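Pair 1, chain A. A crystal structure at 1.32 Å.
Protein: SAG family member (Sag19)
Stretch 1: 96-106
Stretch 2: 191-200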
# COMPACT_ATOMS: atom_id res chain seq x y z
N THR A 96 11.37 -5.95 -4.77
CA THR A 96 11.37 -5.45 -3.38
C THR A 96 10.52 -4.18 -3.34
O THR A 96 10.20 -3.64 -4.42
CB THR A 96 12.78 -5.14 -2.91
OG1 THR A 96 13.24 -4.10 -3.79
CG2 THR A 96 13.73 -6.32 -2.96
N ALA A 97 10.20 -3.68 -2.16
CA ALA A 97 9.41 -2.44 -2.07
C ALA A 97 10.12 -1.30 -2.78
O ALA A 97 9.48 -0.56 -3.52
CB ALA A 97 9.03 -2.15 -0.66
N PRO A 98 11.45 -1.07 -2.60
CA PRO A 98 12.08 0.02 -3.33
C PRO A 98 11.96 -0.13 -4.85
O PRO A 98 11.69 0.84 -5.54
CB PRO A 98 13.55 -0.04 -2.88
CG PRO A 98 13.47 -0.67 -1.52
CD PRO A 98 12.34 -1.67 -1.59
N LYS A 99 12.17 -1.33 -5.35
CA LYS A 99 12.12 -1.54 -6.82
C LYS A 99 10.71 -1.31 -7.32
O LYS A 99 10.53 -0.80 -8.44
CB LYS A 99 12.59 -2.92 -7.21
CG LYS A 99 14.04 -3.16 -6.87
CD LYS A 99 14.43 -4.61 -7.07
CE LYS A 99 15.90 -4.87 -6.82
NZ LYS A 99 16.21 -6.29 -7.08
N ILE A 100 9.69 -1.70 -6.57
CA ILE A 100 8.29 -1.49 -6.99
C ILE A 100 7.96 -0.00 -6.91
O ILE A 100 7.30 0.50 -7.84
CB ILE A 100 7.34 -2.36 -6.17
CG1 ILE A 100 7.54 -3.83 -6.55
CG2 ILE A 100 5.90 -1.92 -6.35
CD1 ILE A 100 6.92 -4.82 -5.58
N ALA A 101 8.39 0.71 -5.88
CA ALA A 101 8.11 2.17 -5.82
C ALA A 101 8.66 2.84 -7.09
O ALA A 101 7.97 3.69 -7.69
CB ALA A 101 8.71 2.77 -4.56
N VAL A 102 9.87 2.48 -7.47
CA VAL A 102 10.51 3.03 -8.71
C VAL A 102 9.67 2.62 -9.93
O VAL A 102 9.39 3.46 -10.80
CB VAL A 102 11.97 2.59 -8.81
CG1 VAL A 102 12.54 2.89 -10.20
CG2 VAL A 102 12.80 3.23 -7.69
N THR A 103 9.31 1.36 -10.03
CA THR A 103 8.50 0.87 -11.16
C THR A 103 7.23 1.70 -11.29
O THR A 103 6.79 2.03 -12.42
CB THR A 103 8.17 -0.63 -11.02
OG1 THR A 103 9.41 -1.33 -11.02
CG2 THR A 103 7.25 -1.13 -12.12
N LEU A 104 6.55 2.00 -10.19
CA LEU A 104 5.28 2.74 -10.16
C LEU A 104 5.49 4.22 -10.49
O LEU A 104 4.59 4.80 -11.13
CB LEU A 104 4.62 2.58 -8.79
CG LEU A 104 4.14 1.16 -8.47
CD1 LEU A 104 3.65 1.09 -7.04
CD2 LEU A 104 3.03 0.71 -9.40
N ALA A 105 6.58 4.84 -10.04
CA ALA A 105 6.80 6.29 -10.25
C ALA A 105 7.15 6.57 -11.71
O ALA A 105 6.67 7.62 -12.22
CB ALA A 105 7.92 6.78 -9.38
N GLY A 106 7.83 5.66 -12.35
CA GLY A 106 8.31 5.81 -13.74
C GLY A 106 9.79 5.62 -13.85
O GLY A 106 10.52 5.69 -12.84
N VAL A 191 5.46 -6.01 7.01
CA VAL A 191 5.37 -4.95 5.97
C VAL A 191 6.76 -4.42 5.64
O VAL A 191 7.61 -4.33 6.51
CB VAL A 191 4.40 -3.85 6.42
CG1 VAL A 191 4.89 -3.10 7.65
CG2 VAL A 191 4.08 -2.86 5.29
N SER A 192 6.97 -4.12 4.36
CA SER A 192 8.16 -3.41 3.88
C SER A 192 7.70 -2.19 3.08
O SER A 192 6.97 -2.38 2.11
CB SER A 192 9.00 -4.31 3.03
OG SER A 192 10.14 -3.60 2.56
N CYS A 193 8.14 -1.01 3.48
CA CYS A 193 7.74 0.24 2.81
C CYS A 193 8.95 0.89 2.16
O CYS A 193 10.07 0.81 2.69
CB CYS A 193 7.16 1.23 3.80
SG CYS A 193 5.62 0.70 4.61
N ALA A 194 8.73 1.57 1.05
CA ALA A 194 9.79 2.33 0.38
C ALA A 194 9.15 3.46 -0.39
O ALA A 194 7.97 3.36 -0.79
CB ALA A 194 10.60 1.45 -0.53
N ALA A 195 9.89 4.52 -0.63
CA ALA A 195 9.36 5.65 -1.42
C ALA A 195 10.44 6.17 -2.33
O ALA A 195 11.62 6.23 -1.93
CB ALA A 195 8.89 6.76 -0.53
N THR A 196 10.05 6.56 -3.53
CA THR A 196 11.00 7.34 -4.35
C THR A 196 11.29 8.67 -3.67
O THR A 196 10.44 9.23 -2.98
CB THR A 196 10.49 7.50 -5.78
OG1 THR A 196 9.29 8.26 -5.80
CG2 THR A 196 10.29 6.17 -6.46
N LYS A 197 12.51 9.16 -3.88
CA LYS A 197 12.99 10.32 -3.10
C LYS A 197 13.40 11.49 -3.98
O LYS A 197 13.55 12.58 -3.43
CB LYS A 197 14.17 9.91 -2.21
CG LYS A 197 15.43 9.47 -2.94
CD LYS A 197 16.58 9.09 -2.02
CE LYS A 197 17.65 8.33 -2.77
NZ LYS A 197 18.72 7.86 -1.87
N ASP A 198 13.53 11.32 -5.29
CA ASP A 198 14.28 12.32 -6.09
C ASP A 198 13.57 12.63 -7.41
O ASP A 198 14.19 13.29 -8.27
CB ASP A 198 15.72 11.87 -6.29
CG ASP A 198 15.87 10.59 -7.08
OD1 ASP A 198 14.82 9.94 -7.35
OD2 ASP A 198 17.02 10.24 -7.42
N CYS A 199 12.31 12.25 -7.61
CA CYS A 199 11.55 12.72 -8.80
C CYS A 199 11.71 14.24 -8.95
O CYS A 199 11.54 14.99 -7.97
CB CYS A 199 10.08 12.39 -8.68
SG CYS A 199 9.76 10.60 -8.81
N LYS A 200 12.00 14.68 -10.16
CA LYS A 200 12.19 16.13 -10.46
C LYS A 200 10.91 16.77 -10.98
O LYS A 200 10.88 18.00 -11.14
CB LYS A 200 13.29 16.29 -11.50
CG LYS A 200 14.64 15.81 -11.04
CD LYS A 200 15.69 16.05 -12.10
CE LYS A 200 17.04 15.47 -11.75
NZ LYS A 200 17.58 16.10 -10.53
O HOH W 1 11.26 -4.75 0.26

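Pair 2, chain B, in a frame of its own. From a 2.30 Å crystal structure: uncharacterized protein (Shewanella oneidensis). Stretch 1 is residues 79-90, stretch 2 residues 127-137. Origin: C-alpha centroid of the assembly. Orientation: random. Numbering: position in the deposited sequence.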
# COMPACT_ATOMS: atom_id res chain seq x y z
N VAL B 79 0.09 -3.78 -15.51
CA VAL B 79 -0.54 -4.33 -16.71
C VAL B 79 -1.01 -5.76 -16.47
O VAL B 79 -2.11 -6.15 -16.90
CB VAL B 79 0.45 -4.31 -17.90
CG1 VAL B 79 -0.20 -4.96 -19.12
CG2 VAL B 79 0.85 -2.86 -18.20
N VAL B 80 -0.19 -6.56 -15.79
CA VAL B 80 -0.57 -7.93 -15.47
C VAL B 80 -1.83 -7.87 -14.61
O VAL B 80 -2.79 -8.61 -14.83
CB VAL B 80 0.52 -8.67 -14.65
CG1 VAL B 80 -0.08 -9.89 -13.97
CG2 VAL B 80 1.67 -9.09 -15.55
N GLY B 81 -1.83 -6.96 -13.63
CA GLY B 81 -2.97 -6.83 -12.74
C GLY B 81 -4.26 -6.42 -13.44
O GLY B 81 -5.33 -6.94 -13.12
N GLY B 82 -4.15 -5.50 -14.39
CA GLY B 82 -5.33 -5.05 -15.12
C GLY B 82 -5.94 -6.16 -15.95
O GLY B 82 -7.15 -6.38 -15.92
N LEU B 83 -5.10 -6.87 -16.70
CA LEU B 83 -5.56 -7.97 -17.54
C LEU B 83 -6.10 -9.13 -16.69
O LEU B 83 -7.05 -9.80 -17.09
CB LEU B 83 -4.41 -8.44 -18.45
CG LEU B 83 -4.04 -7.42 -19.54
CD1 LEU B 83 -2.71 -7.78 -20.20
CD2 LEU B 83 -5.16 -7.37 -20.56
N THR B 84 -5.50 -9.34 -15.52
CA THR B 84 -5.92 -10.40 -14.61
C THR B 84 -7.32 -10.04 -14.10
O THR B 84 -8.21 -10.88 -14.03
CB THR B 84 -4.98 -10.52 -13.38
OG1 THR B 84 -3.65 -10.86 -13.81
CG2 THR B 84 -5.51 -11.57 -12.38
N ALA B 85 -7.49 -8.77 -13.76
CA ALA B 85 -8.76 -8.28 -13.26
C ALA B 85 -9.85 -8.44 -14.32
O ALA B 85 -10.94 -8.91 -14.02
CB ALA B 85 -8.63 -6.82 -12.84
N PHE B 86 -9.55 -8.05 -15.55
CA PHE B 86 -10.52 -8.13 -16.64
C PHE B 86 -10.89 -9.58 -16.98
O PHE B 86 -12.04 -9.87 -17.29
CB PHE B 86 -9.98 -7.42 -17.90
CG PHE B 86 -11.02 -7.20 -18.97
CD1 PHE B 86 -12.07 -6.31 -18.77
CD2 PHE B 86 -10.96 -7.90 -20.17
CE1 PHE B 86 -13.05 -6.12 -19.75
CE2 PHE B 86 -11.94 -7.71 -21.16
CZ PHE B 86 -12.98 -6.82 -20.94
N ALA B 87 -9.92 -10.49 -16.93
CA ALA B 87 -10.20 -11.89 -17.22
C ALA B 87 -11.13 -12.46 -16.14
O ALA B 87 -12.03 -13.23 -16.44
CB ALA B 87 -8.90 -12.68 -17.26
N GLY B 88 -10.90 -12.06 -14.89
CA GLY B 88 -11.74 -12.53 -13.80
C GLY B 88 -13.17 -12.02 -13.94
O GLY B 88 -14.12 -12.65 -13.46
N LEU B 89 -13.32 -10.87 -14.60
CA LEU B 89 -14.63 -10.29 -14.81
C LEU B 89 -15.31 -11.06 -15.94
O LEU B 89 -16.48 -11.44 -15.82
CB LEU B 89 -14.51 -8.81 -15.20
CG LEU B 89 -15.79 -8.17 -15.74
CD1 LEU B 89 -16.88 -8.20 -14.68
CD2 LEU B 89 -15.51 -6.74 -16.17
N VAL B 90 -14.57 -11.30 -17.02
CA VAL B 90 -15.09 -12.03 -18.17
C VAL B 90 -15.57 -13.44 -17.80
O VAL B 90 -16.57 -13.93 -18.33
CB VAL B 90 -14.02 -12.16 -19.27
CG1 VAL B 90 -14.51 -13.10 -20.36
CG2 VAL B 90 -13.72 -10.80 -19.87
N THR B 127 9.24 -12.16 -16.76
CA THR B 127 7.88 -12.67 -16.95
C THR B 127 6.98 -12.34 -15.76
O THR B 127 7.39 -12.46 -14.61
CB THR B 127 7.92 -14.20 -17.15
OG1 THR B 127 8.80 -14.51 -18.23
CG2 THR B 127 6.52 -14.73 -17.45
N GLY B 128 5.74 -11.95 -16.05
CA GLY B 128 4.81 -11.61 -15.00
C GLY B 128 3.47 -12.33 -15.07
O GLY B 128 2.90 -12.52 -16.14
N THR B 129 2.98 -12.75 -13.91
CA THR B 129 1.70 -13.43 -13.81
C THR B 129 0.96 -12.85 -12.61
O THR B 129 1.55 -12.14 -11.80
CB THR B 129 1.86 -14.96 -13.57
OG1 THR B 129 2.41 -15.18 -12.26
CG2 THR B 129 2.79 -15.58 -14.63
N GLY B 130 -0.32 -13.15 -12.51
CA GLY B 130 -1.09 -12.65 -11.39
C GLY B 130 -2.31 -13.49 -11.13
O GLY B 130 -2.50 -14.53 -11.77
N SER B 131 -3.13 -13.06 -10.18
CA SER B 131 -4.36 -13.75 -9.84
C SER B 131 -5.27 -12.80 -9.09
O SER B 131 -4.83 -11.79 -8.52
CB SER B 131 -4.08 -15.00 -8.98
OG SER B 131 -3.51 -14.67 -7.73
N VAL B 132 -6.55 -13.13 -9.11
CA VAL B 132 -7.58 -12.33 -8.48
C VAL B 132 -7.74 -12.81 -7.05
O VAL B 132 -7.94 -13.99 -6.82
CB VAL B 132 -8.93 -12.50 -9.23
CG1 VAL B 132 -10.03 -11.67 -8.56
CG2 VAL B 132 -8.75 -12.09 -10.69
N ILE B 133 -7.64 -11.90 -6.08
CA ILE B 133 -7.81 -12.32 -4.69
C ILE B 133 -9.17 -11.86 -4.18
O ILE B 133 -9.64 -12.32 -3.14
CB ILE B 133 -6.66 -11.81 -3.78
CG1 ILE B 133 -6.53 -10.29 -3.86
CG2 ILE B 133 -5.35 -12.48 -4.22
CD1 ILE B 133 -5.55 -9.75 -2.82
N ARG B 134 -9.80 -10.98 -4.94
CA ARG B 134 -11.14 -10.49 -4.62
C ARG B 134 -11.79 -10.09 -5.93
O ARG B 134 -11.39 -9.11 -6.55
CB ARG B 134 -11.10 -9.28 -3.68
CG ARG B 134 -12.43 -8.55 -3.62
CD ARG B 134 -12.44 -7.48 -2.57
NE ARG B 134 -13.66 -6.67 -2.63
CZ ARG B 134 -14.08 -5.90 -1.64
NH1 ARG B 134 -13.40 -5.83 -0.51
NH2 ARG B 134 -15.19 -5.18 -1.78
N ALA B 135 -12.78 -10.87 -6.36
CA ALA B 135 -13.46 -10.59 -7.62
C ALA B 135 -14.73 -9.79 -7.37
O ALA B 135 -15.46 -10.06 -6.43
CB ALA B 135 -13.78 -11.90 -8.33
N GLY B 136 -15.00 -8.80 -8.21
CA GLY B 136 -16.20 -8.00 -8.02
C GLY B 136 -16.84 -7.53 -9.31
O GLY B 136 -16.26 -7.67 -10.39
N ASN B 137 -18.04 -6.97 -9.21
CA ASN B 137 -18.72 -6.48 -10.40
C ASN B 137 -18.29 -5.05 -10.71
O ASN B 137 -18.54 -4.55 -11.80
CB ASN B 137 -20.25 -6.52 -10.22
CG ASN B 137 -20.99 -6.23 -11.52
OD1 ASN B 137 -20.84 -6.96 -12.51
ND2 ASN B 137 -21.77 -5.17 -11.53

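The sharpest difference lies in where the side chains of the contact come from. In pair 1 both helix and strand contribute small side chains. In pair 2 the strand gives glycine at two of the matching positions, and larger helix residues fill the space.

The shared geometry is a helix lying across a strand. The N-to-C directions differ by 39° in pair 1 and 40° in pair 2. The axes approach to 6.8 Å in pair 1 and 7.6 Å in pair 2. Fourteen central residues superpose with an RMSD of 0.6 Å. The buried surface is similar, 330 and 345 Å². Neither pair has a direct hydrogen bond between its stretches.

Ala A97 matches Val B80, and Ala A194 matches Gly B130. In pair 1, Ala A194 CB points toward the helix and lies 3.9 Å from Ala A97 CB and 3.7 Å from Pro A98 CG. In pair 2, Val B80 CG1 reaches the strand backbone itself, 3.4 Å from Thr B129 C and 3.6 Å from Gly B130 N. A CB on Gly B130 would be tight against Val B80 CG1 and Thr B84 OG1, at 3.0 and 3.1 Å. At this position pair 2 has its bulk on the helix, in Val B80, and none on the strand, at Gly B130.

Ser A192 matches Gly B128. Pair 1 has a water here, 2.9 Å from Ala A97 N, whose hydrogen bond it accepts, and 2.8 Å from Ser A192 OG. It thus bridges the two stretches. In pair 2, Val B80 CG2 packs 3.7 Å from Gly B128 O.

Ala A101 matches Thr B84. Ala A101 CB is 3.9 Å from Ala A194 O. Thr B84 CG2 reaches 3.5 Å from Ser B131 C. Its hydroxyl bonds within its own helix, with Thr B84 OG1 donating to Val B80 O at 2.6 Å. The hydroxyl is satisfied there, yet both branches face the strand: Thr B84 OG1 is 4.0 Å from Gly B130 CA.

Thr A196 matches Val B132, and the two pairs are alike. Thr A196 CG2 lies 3.6 Å from Ala A101 O, and Val B132 CG2 lies 3.6 Å from Thr B84 O. Each puts a methyl beside a helix carbonyl.

At the next helix turn, Ala A105 matches Gly B88. Ala A105 CB packs 3.8 Å from Thr A196 CG2. In pair 2, Val B132 CG2 comes to 4.3 Å from Gly B88 CA. A CB on Gly B88 would clash with Val B132 CG2 at 3.0 Å. Here the glycine is on the helix.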